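Local coordinates for epimerase family protein SDR39U1 (Homo sapiens, PDB 4B4O) that is a putative NADP-dependent oxidoreductase of the epimerase/dehydratase branch of the short-chain dehydrogenase/reductase superfamily, and binds NADPH, at residues L173-G178 / E227-F232; W192-D197 / G285-E290. The protein carries 3 engineered substitutions. All blocks are in the same frame, centred on the assembly; numbering follows the deposited sequence.

Contact 1: L173-G178 / E227-F232; sequences LPFRLG and EFAQTF. Engineered in segment 227-232: Phe232 (natural residue Leu).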
# COMPACT_ATOMS: atom_id res chain seq x y z
N LEU A 173 -3.52 8.44 18.45
CA LEU A 173 -3.44 8.98 19.82
C LEU A 173 -3.48 10.52 19.84
O LEU A 173 -4.25 11.09 20.59
CB LEU A 173 -2.24 8.44 20.58
CG LEU A 173 -2.11 8.88 22.05
CD1 LEU A 173 -3.35 8.62 22.93
CD2 LEU A 173 -0.89 8.22 22.65
N PRO A 174 -2.69 11.19 18.98
CA PRO A 174 -2.77 12.64 18.97
C PRO A 174 -4.17 13.16 18.62
O PRO A 174 -4.67 14.06 19.29
CB PRO A 174 -1.76 13.04 17.89
CG PRO A 174 -0.76 11.94 17.91
CD PRO A 174 -1.55 10.70 18.18
N PHE A 175 -4.78 12.60 17.59
CA PHE A 175 -6.13 13.01 17.23
C PHE A 175 -7.09 12.79 18.40
O PHE A 175 -7.89 13.69 18.71
CB PHE A 175 -6.63 12.28 15.99
CG PHE A 175 -6.36 13.01 14.72
CD1 PHE A 175 -5.11 12.98 14.12
CD2 PHE A 175 -7.37 13.76 14.11
CE1 PHE A 175 -4.86 13.67 12.94
CE2 PHE A 175 -7.12 14.46 12.92
CZ PHE A 175 -5.86 14.42 12.35
N ARG A 176 -7.00 11.64 19.04
CA ARG A 176 -7.83 11.36 20.21
C ARG A 176 -7.65 12.34 21.34
O ARG A 176 -8.55 12.52 22.14
CB ARG A 176 -7.57 9.94 20.72
CG ARG A 176 -8.27 8.89 19.88
CD ARG A 176 -7.93 7.49 20.35
NE ARG A 176 -8.55 7.19 21.63
CZ ARG A 176 -8.24 6.14 22.40
NH1 ARG A 176 -7.30 5.28 22.01
NH2 ARG A 176 -8.86 5.94 23.58
N LEU A 177 -6.49 12.98 21.40
CA LEU A 177 -6.19 13.93 22.46
C LEU A 177 -6.45 15.37 22.07
O LEU A 177 -6.14 16.30 22.82
CB LEU A 177 -4.72 13.76 22.91
CG LEU A 177 -4.40 12.52 23.77
CD1 LEU A 177 -2.90 12.38 23.91
CD2 LEU A 177 -5.05 12.58 25.15
N GLY A 178 -7.02 15.57 20.89
CA GLY A 178 -7.32 16.92 20.40
C GLY A 178 -6.14 17.68 19.79
O GLY A 178 -6.21 18.92 19.65
N GLU A 227 -10.27 17.89 4.65
CA GLU A 227 -11.50 17.09 4.84
C GLU A 227 -11.24 15.83 5.69
O GLU A 227 -12.04 15.47 6.55
CB GLU A 227 -12.18 16.74 3.49
CG GLU A 227 -13.39 15.79 3.58
CD GLU A 227 -13.85 15.24 2.22
OE1 GLU A 227 -13.61 15.96 1.19
OE2 GLU A 227 -14.42 14.10 2.14
N PHE A 228 -10.10 15.19 5.48
CA PHE A 228 -9.69 14.08 6.33
C PHE A 228 -9.59 14.44 7.83
O PHE A 228 -10.09 13.72 8.69
CB PHE A 228 -8.33 13.50 5.86
CG PHE A 228 -7.70 12.59 6.87
CD1 PHE A 228 -8.17 11.30 7.03
CD2 PHE A 228 -6.69 13.04 7.70
CE1 PHE A 228 -7.64 10.47 7.98
CE2 PHE A 228 -6.15 12.21 8.67
CZ PHE A 228 -6.62 10.92 8.81
N ALA A 229 -8.90 15.53 8.13
CA ALA A 229 -8.70 15.93 9.52
C ALA A 229 -10.04 16.20 10.18
O ALA A 229 -10.30 15.78 11.31
CB ALA A 229 -7.77 17.14 9.61
N GLN A 230 -10.89 16.94 9.47
CA GLN A 230 -12.19 17.33 9.98
C GLN A 230 -13.09 16.11 10.24
O GLN A 230 -13.67 15.98 11.31
CB GLN A 230 -12.83 18.31 9.00
CG GLN A 230 -14.22 18.79 9.35
CD GLN A 230 -14.85 19.61 8.18
OE1 GLN A 230 -14.29 20.62 7.70
NE2 GLN A 230 -16.03 19.14 7.69
N THR A 231 -13.15 15.20 9.27
CA THR A 231 -13.97 13.97 9.36
C THR A 231 -13.47 13.03 10.45
O THR A 231 -14.23 12.38 11.13
CB THR A 231 -13.94 13.18 8.03
OG1 THR A 231 -14.36 14.04 6.97
CG2 THR A 231 -14.89 11.96 8.06
N PHE A 232 -12.16 12.99 10.62
CA PHE A 232 -11.55 12.16 11.64
C PHE A 232 -11.85 12.71 13.04
O PHE A 232 -12.22 11.95 13.94
CB PHE A 232 -10.05 12.07 11.39
CG PHE A 232 -9.34 11.02 12.18
CD1 PHE A 232 -10.01 9.93 12.71
CD2 PHE A 232 -7.96 11.09 12.34
CE1 PHE A 232 -9.32 8.95 13.42
CE2 PHE A 232 -7.26 10.11 13.02
CZ PHE A 232 -7.94 9.04 13.57
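A first torsion of -167° sets CG of Phe232, an engineered residue (Leu in nature), anti to its backbone N, and the ring swings out over the ring of Phe175, which points its side chain from helix 166-176 toward helix 225-236. The rings meet obliquely, centroids 4.5 Å apart and planes at 34°. One side of the Phe232 ring does the touching: CD2 sits over a face of Phe175, 3.3 Å from its CD2 and displaced toward the rim, and CE2 reaches back as far as Phe175 CB, at 3.7 Å. At the edge of the Phe175 ring, near its plane, lies the backbone O of Ala229, 3.8 Å from Phe175 CE2. Phe175 CZ also packs 4.3 Å from Ala229 CB and makes a contact of the same length with Phe228 CE2. The side chains that meet are all apolar, and the four touching residues are buried. Met168 and Leu172 of the first helix also pack on Phe232, and Leu236 extends the cover on Phe175. Just past the contact, helix 166-176 is closed by a Schellman motif, with Gly178 at positive phi. The arrangement is aromatic packing between helix 166-176 and helix 225-236 of the Rossmann-type fold, with the ring of Phe232 belonging to the engineered protein.

Contact 2: W192-D197 / G285-E290; sequences WIHIGD and GAALKE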
# COMPACT_ATOMS: atom_id res chain seq x y z
N TRP A 192 -6.69 7.68 -0.27
CA TRP A 192 -6.73 6.79 0.86
C TRP A 192 -7.52 5.57 0.51
O TRP A 192 -8.29 5.58 -0.46
CB TRP A 192 -7.37 7.51 2.04
CG TRP A 192 -8.81 7.83 1.78
CD1 TRP A 192 -9.34 8.94 1.18
CD2 TRP A 192 -9.96 6.97 2.07
NE1 TRP A 192 -10.68 8.85 1.09
CE2 TRP A 192 -11.13 7.69 1.60
CE3 TRP A 192 -10.13 5.71 2.65
CZ2 TRP A 192 -12.40 7.17 1.70
CZ3 TRP A 192 -11.41 5.18 2.75
CH2 TRP A 192 -12.52 5.91 2.29
N ILE A 193 -7.37 4.52 1.32
CA ILE A 193 -8.21 3.33 1.22
C ILE A 193 -8.30 2.68 2.60
O ILE A 193 -7.34 2.72 3.38
CB ILE A 193 -7.65 2.31 0.20
CG1 ILE A 193 -8.65 1.20 -0.08
CG2 ILE A 193 -6.30 1.71 0.66
CD1 ILE A 193 -8.27 0.35 -1.28
N HIS A 194 -9.45 2.11 2.91
CA HIS A 194 -9.61 1.36 4.14
C HIS A 194 -8.88 0.06 3.98
O HIS A 194 -8.92 -0.56 2.92
CB HIS A 194 -11.06 1.13 4.46
CG HIS A 194 -11.30 0.55 5.83
ND1 HIS A 194 -11.16 -0.76 6.09
CD2 HIS A 194 -11.64 1.16 7.03
CE1 HIS A 194 -11.43 -0.98 7.39
NE2 HIS A 194 -11.72 0.19 7.96
N ILE A 195 -8.18 -0.36 5.03
CA ILE A 195 -7.40 -1.58 4.96
C ILE A 195 -8.22 -2.77 4.49
O ILE A 195 -7.72 -3.62 3.79
CB ILE A 195 -6.73 -1.95 6.31
CG1 ILE A 195 -5.82 -3.18 6.09
CG2 ILE A 195 -7.79 -2.22 7.39
CD1 ILE A 195 -4.45 -3.11 6.67
N GLY A 196 -9.49 -2.83 4.89
CA GLY A 196 -10.35 -3.92 4.45
C GLY A 196 -10.54 -3.94 2.95
O GLY A 196 -10.69 -5.00 2.36
N ASP A 197 -10.55 -2.76 2.34
CA ASP A 197 -10.75 -2.65 0.90
C ASP A 197 -9.47 -2.90 0.10
O ASP A 197 -9.53 -3.41 -1.01
CB ASP A 197 -11.37 -1.30 0.53
CG ASP A 197 -12.87 -1.28 0.75
OD1 ASP A 197 -13.54 -2.28 0.42
OD2 ASP A 197 -13.38 -0.24 1.26
N GLY A 285 -16.11 9.07 5.71
CA GLY A 285 -16.80 9.04 6.98
C GLY A 285 -17.05 7.63 7.46
O GLY A 285 -16.80 7.32 8.60
N ALA A 286 -17.58 6.78 6.60
CA ALA A 286 -17.87 5.41 6.99
C ALA A 286 -16.59 4.68 7.38
O ALA A 286 -16.60 3.89 8.31
CB ALA A 286 -18.60 4.67 5.88
N ALA A 287 -15.51 4.94 6.64
CA ALA A 287 -14.23 4.31 6.91
C ALA A 287 -13.69 4.70 8.28
O ALA A 287 -13.30 3.84 9.07
CB ALA A 287 -13.23 4.64 5.82
N LEU A 288 -13.67 6.00 8.57
CA LEU A 288 -13.11 6.49 9.84
C LEU A 288 -13.99 6.12 11.03
O LEU A 288 -13.49 5.89 12.12
CB LEU A 288 -12.83 7.99 9.77
CG LEU A 288 -11.75 8.36 8.73
CD1 LEU A 288 -11.46 9.85 8.74
CD2 LEU A 288 -10.45 7.61 8.92
N LYS A 289 -15.28 6.02 10.79
CA LYS A 289 -16.24 5.56 11.80
C LYS A 289 -15.97 4.09 12.23
O LYS A 289 -16.01 3.78 13.42
CB LYS A 289 -17.67 5.74 11.29
CG LYS A 289 -18.79 5.30 12.22
CD LYS A 289 -20.14 5.81 11.71
CE LYS A 289 -21.34 4.89 12.00
NZ LYS A 289 -21.75 4.80 13.42
N GLU A 290 -15.66 3.21 11.27
CA GLU A 290 -15.26 1.84 11.58
C GLU A 290 -14.01 1.82 12.46
O GLU A 290 -13.95 1.13 13.48
CB GLU A 290 -14.98 1.05 10.29
CG GLU A 290 -14.78 -0.46 10.47
CD GLU A 290 -13.39 -0.87 10.98
OE1 GLU A 290 -12.37 -0.22 10.66
OE2 GLU A 290 -13.31 -1.91 11.70
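A buried contact, part apolar and part hydrogen-bonded, joins the end of strand 192-194, where it runs into helix 195-207, to helix 284-293 near the C-terminus. The strand pairs in parallel with strand 151-161 of the Rossmann sheet, and its axis passes 9.1 Å from that of the helix segment 285-290 at an angle of 52°. Ala287 faces the strand: its CB lies 3.6 Å from CZ3 and 3.8 Å from CH2 of Trp192, at the far end of the indole, while Trp192 NE1 is held by Ser221. Farther along the strand, His194 turns its ring toward the helix and uses both nitrogens. NE2 donates to Glu290 OE1 over 2.8 Å, with the acceptor practically in the ring plane; seen from Glu290, the donor stands above the carboxylate plane, and the two flat groups are nearly perpendicular, 82° apart. With CG anti to the backbone N and the chain bent at chi2 (-78°), Glu290 brings OE1 to the ring. The second ring nitrogen, ND1, accepts from Gly196 N at 2.9 Å, with the donor tilted from the ring plane. The two bonds together fix the rotation of the imidazole, and Phe281 also meets the ring. This is a strand-to-helix turn of the Rossmann-type fold with His194 as N-cap, its ring bonded both to its own helix and to helix 284-293.

In the fold
Contacts 1 and 2, with centres 14 Å apart, join directly through helix 284-293, which touches both helix 225-236 and strand 192-194. Leu288 CD1 lies 3.7 Å from Phe232 CA and 3.9 Å from Phe228 CE1, and Thr231 CG2 comes to 3.7 Å from Gly285 CA. Their segments alternate along the chain; contact 2 brings the C-terminal helix onto the parallel sheet, and contact 1 joins two helices that precede it. Contact 2 is nearer the cofactor: the side chain of Trp192 is about 9 Å from NADPH and that of His194 about 7 Å from the side chain of Val160, which binds NADP. In contact 1 the Phe228 side chain stays about 11 Å from NADPH.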